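Local coordinates for putative cell invasion protein with MAC/Perforin domain (Bacteroides thetaiotaomicron VPI-5482, PDB 3KK7), which is of unknown function but belongs to the membrane-attack complex/perforin family and may act on membranes or in cell invasion, at residues R403-A415 and L467-M479. Residues are numbered along the deposited sequence; the frame is centred on the assembly and turned at random.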
# COMPACT_ATOMS: atom_id res chain seq x y z
N ARG A 403 5.28 -11.53 14.81
CA ARG A 403 5.24 -10.19 15.36
C ARG A 403 4.13 -9.34 14.76
O ARG A 403 3.53 -8.46 15.42
CB ARG A 403 6.56 -9.48 15.08
CG ARG A 403 7.77 -10.01 15.84
CD ARG A 403 8.94 -9.04 15.68
NE ARG A 403 9.45 -9.04 14.32
CZ ARG A 403 10.14 -8.05 13.74
NH1 ARG A 403 10.53 -8.18 12.48
NH2 ARG A 403 10.44 -6.94 14.39
N GLN A 404 3.87 -9.60 13.48
CA GLN A 404 2.94 -8.83 12.68
C GLN A 404 1.54 -9.35 12.94
O GLN A 404 0.55 -8.75 12.54
CB GLN A 404 3.30 -8.97 11.20
CG GLN A 404 4.72 -8.47 10.79
CD GLN A 404 5.90 -9.41 11.15
OE1 GLN A 404 5.73 -10.61 11.41
NE2 GLN A 404 7.12 -8.85 11.18
N GLY A 405 1.45 -10.49 13.62
CA GLY A 405 0.17 -11.10 13.98
C GLY A 405 -0.38 -12.03 12.91
O GLY A 405 -1.57 -12.27 12.84
N ASP A 406 0.50 -12.58 12.09
CA ASP A 406 0.12 -13.57 11.08
C ASP A 406 0.13 -14.91 11.79
O ASP A 406 0.88 -15.08 12.73
CB ASP A 406 1.15 -13.58 9.94
CG ASP A 406 1.46 -12.19 9.43
OD1 ASP A 406 0.51 -11.45 9.04
OD2 ASP A 406 2.66 -11.83 9.44
N LYS A 407 -0.70 -15.85 11.33
CA LYS A 407 -0.75 -17.19 11.90
C LYS A 407 -0.15 -18.18 10.92
O LYS A 407 -0.73 -18.45 9.87
CB LYS A 407 -2.19 -17.57 12.29
CG LYS A 407 -2.92 -16.47 13.05
CD LYS A 407 -3.92 -16.97 14.08
CE LYS A 407 -4.47 -15.82 14.92
NZ LYS A 407 -4.37 -16.06 16.40
N LEU A 408 1.01 -18.72 11.26
CA LEU A 408 1.69 -19.71 10.43
C LEU A 408 1.40 -21.10 11.01
O LEU A 408 2.09 -21.58 11.92
CB LEU A 408 3.20 -19.41 10.34
CG LEU A 408 3.58 -17.94 10.04
CD1 LEU A 408 5.10 -17.75 9.95
CD2 LEU A 408 2.91 -17.50 8.75
N ILE A 409 0.36 -21.72 10.47
CA ILE A 409 -0.07 -23.06 10.85
C ILE A 409 0.94 -24.07 10.32
O ILE A 409 1.18 -24.11 9.13
CB ILE A 409 -1.44 -23.42 10.19
CG1 ILE A 409 -2.50 -22.35 10.44
CG2 ILE A 409 -1.97 -24.73 10.71
CD1 ILE A 409 -3.73 -22.51 9.56
N PHE A 410 1.54 -24.86 11.22
CA PHE A 410 2.46 -25.96 10.85
C PHE A 410 1.62 -27.23 10.67
O PHE A 410 1.45 -28.03 11.59
CB PHE A 410 3.48 -26.22 11.94
CG PHE A 410 4.43 -25.08 12.21
CD1 PHE A 410 4.34 -23.87 11.57
CD2 PHE A 410 5.42 -25.24 13.15
CE1 PHE A 410 5.25 -22.84 11.86
CE2 PHE A 410 6.33 -24.22 13.44
CZ PHE A 410 6.23 -23.03 12.79
N SER A 411 1.10 -27.41 9.46
CA SER A 411 0.14 -28.48 9.19
C SER A 411 0.80 -29.80 8.90
O SER A 411 1.97 -29.85 8.53
CB SER A 411 -0.74 -28.10 8.01
OG SER A 411 -0.08 -27.14 7.20
N ASN A 412 0.02 -30.87 9.09
CA ASN A 412 0.41 -32.25 8.77
C ASN A 412 -0.46 -32.69 7.59
O ASN A 412 -1.62 -33.08 7.78
CB ASN A 412 0.20 -33.20 9.98
CG ASN A 412 0.90 -32.69 11.28
OD1 ASN A 412 1.28 -31.51 11.39
ND2 ASN A 412 1.07 -33.60 12.27
N PRO A 413 0.08 -32.62 6.36
CA PRO A 413 -0.77 -32.87 5.20
C PRO A 413 -1.30 -34.31 5.15
O PRO A 413 -2.31 -34.56 4.48
CB PRO A 413 0.15 -32.54 4.02
CG PRO A 413 1.52 -32.79 4.52
CD PRO A 413 1.50 -32.45 5.98
N ASP A 414 -0.65 -35.22 5.87
CA ASP A 414 -1.12 -36.61 6.02
C ASP A 414 -2.24 -36.78 7.06
O ASP A 414 -2.70 -37.89 7.32
CB ASP A 414 0.06 -37.56 6.33
CG ASP A 414 0.77 -38.07 5.06
OD1 ASP A 414 0.56 -37.51 3.95
OD2 ASP A 414 1.56 -39.04 5.16
N ALA A 415 -2.67 -35.67 7.65
CA ALA A 415 -3.77 -35.69 8.60
C ALA A 415 -5.09 -36.06 7.93
O ALA A 415 -5.97 -36.60 8.60
CB ALA A 415 -3.88 -34.33 9.31
N LEU A 467 -5.79 -13.48 9.33
CA LEU A 467 -5.08 -14.14 8.23
C LEU A 467 -4.20 -15.32 8.68
O LEU A 467 -3.30 -15.15 9.53
CB LEU A 467 -4.24 -13.14 7.35
CG LEU A 467 -3.22 -12.05 7.79
CD1 LEU A 467 -1.85 -12.19 7.10
CD2 LEU A 467 -3.72 -10.64 7.50
N SER A 468 -4.45 -16.50 8.08
CA SER A 468 -3.60 -17.69 8.33
C SER A 468 -2.84 -18.19 7.10
O SER A 468 -3.30 -18.04 5.99
CB SER A 468 -4.43 -18.84 8.91
OG SER A 468 -4.86 -19.76 7.90
N PHE A 469 -1.67 -18.80 7.31
CA PHE A 469 -0.97 -19.53 6.25
C PHE A 469 -0.67 -20.95 6.70
O PHE A 469 -0.42 -21.20 7.89
CB PHE A 469 0.34 -18.83 5.88
CG PHE A 469 0.16 -17.40 5.50
CD1 PHE A 469 -0.00 -16.42 6.48
CD2 PHE A 469 0.10 -17.02 4.18
CE1 PHE A 469 -0.20 -15.11 6.14
CE2 PHE A 469 -0.09 -15.68 3.84
CZ PHE A 469 -0.25 -14.74 4.81
N GLN A 470 -0.72 -21.88 5.75
CA GLN A 470 -0.35 -23.29 5.95
C GLN A 470 1.05 -23.57 5.46
O GLN A 470 1.36 -23.30 4.31
CB GLN A 470 -1.24 -24.20 5.14
CG GLN A 470 -2.68 -24.32 5.63
CD GLN A 470 -3.32 -25.63 5.16
OE1 GLN A 470 -2.65 -26.54 4.68
NE2 GLN A 470 -4.62 -25.73 5.32
N ILE A 471 1.89 -24.10 6.34
CA ILE A 471 3.20 -24.62 5.96
C ILE A 471 3.25 -26.09 6.34
O ILE A 471 3.30 -26.45 7.53
CB ILE A 471 4.38 -23.89 6.64
CG1 ILE A 471 4.14 -22.40 6.81
CG2 ILE A 471 5.66 -24.12 5.81
CD1 ILE A 471 5.19 -21.75 7.73
N ASN A 472 3.20 -26.95 5.33
CA ASN A 472 3.23 -28.41 5.54
C ASN A 472 4.60 -28.88 5.93
O ASN A 472 5.60 -28.28 5.52
CB ASN A 472 2.84 -29.17 4.28
CG ASN A 472 1.43 -28.90 3.84
OD1 ASN A 472 0.53 -28.74 4.66
ND2 ASN A 472 1.22 -28.89 2.52
N ASN A 473 4.65 -29.98 6.68
CA ASN A 473 5.91 -30.65 6.99
C ASN A 473 6.97 -29.72 7.55
O ASN A 473 8.14 -29.79 7.15
CB ASN A 473 6.44 -31.32 5.72
CG ASN A 473 5.40 -32.16 5.03
OD1 ASN A 473 4.57 -32.78 5.68
ND2 ASN A 473 5.43 -32.18 3.70
N VAL A 474 6.57 -28.83 8.47
CA VAL A 474 7.54 -27.95 9.10
C VAL A 474 8.40 -28.81 9.98
O VAL A 474 7.88 -29.66 10.70
CB VAL A 474 6.92 -26.83 9.92
CG1 VAL A 474 7.94 -26.27 10.90
CG2 VAL A 474 6.39 -25.74 9.00
N ASP A 475 9.71 -28.63 9.87
CA ASP A 475 10.68 -29.43 10.60
C ASP A 475 11.91 -28.57 10.86
O ASP A 475 12.75 -28.34 9.98
CB ASP A 475 11.02 -30.72 9.82
CG ASP A 475 12.11 -31.59 10.51
OD1 ASP A 475 12.92 -31.09 11.33
OD2 ASP A 475 12.16 -32.79 10.19
N GLU A 476 12.00 -28.10 12.09
CA GLU A 476 13.08 -27.24 12.52
C GLU A 476 14.47 -27.86 12.30
O GLU A 476 15.45 -27.12 12.22
CB GLU A 476 12.89 -26.87 13.99
CG GLU A 476 11.75 -25.87 14.25
CD GLU A 476 10.35 -26.46 14.13
OE1 GLU A 476 10.21 -27.66 14.36
OE2 GLU A 476 9.39 -25.71 13.79
N LYS A 477 14.56 -29.20 12.17
CA LYS A 477 15.85 -29.88 12.01
C LYS A 477 16.41 -29.80 10.60
O LYS A 477 17.62 -30.00 10.42
CB LYS A 477 15.78 -31.37 12.39
CG LYS A 477 15.16 -31.69 13.74
CD LYS A 477 15.52 -33.11 14.19
CE LYS A 477 14.45 -33.76 15.06
NZ LYS A 477 13.29 -34.24 14.25
N GLY A 478 15.56 -29.52 9.61
CA GLY A 478 15.97 -29.66 8.21
C GLY A 478 16.38 -28.39 7.49
O GLY A 478 16.06 -28.22 6.31
N MSE A 479 17.12 -27.50 8.15
CA MSE A 479 17.29 -26.17 7.60
C MSE A 479 18.68 -25.65 7.40
O MSE A 479 19.62 -26.04 8.08
CB MSE A 479 16.53 -25.22 8.48
CG MSE A 479 15.15 -25.72 8.62
SE MSE A 479 13.93 -24.38 8.96
CE MSE A 479 13.92 -23.31 7.33
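K407 to S411 run parallel to S468 to N472, the two strand axes 32° apart, and the hydrogen bonds pass in turn from one strand to the other. Odd residues of 407-411 do the bonding: F469 N meets K407 O at 2.7 Å, I409 N returns to F469 O, and I471 N reaches I409 O at 2.9 Å, almost straight. Beyond this the pairing slackens, with a weak bond from S411 N to I471 O and a longer one from N473 N to S411 O.

On one face of the sheet L408, F410, F469 and I471 pack together; L408 CD2 lies 3.8 Å from F469 CD1, and I471 CD1 rests against L408 CB. F410 is gripped further along by V474, whose CG1 sits over one ring face, 3.8 Å from the centroid, in a CH-pi contact. That methyl is put there by a chi1 of 161°, which turns CG1 anti to the backbone N. E476 OE2 also approaches F410 CE2, while OE1 of the same carboxylate pairs with K443.

The opposite face is more polar: S411 OG donates to N472 OD1 at 3.1 Å, and I409 CD1 lies against S468 OG. Within the MACPF D2 domain, 407-411 thus joins 468-472 to strand 392-401, its antiparallel neighbour. Backbone bonds at K407 and I409 fix the register, I471 carries the apolar face onto Y499 and F501, and the S411-N472 side-chain bond supplements the backbone where its pairing weakens.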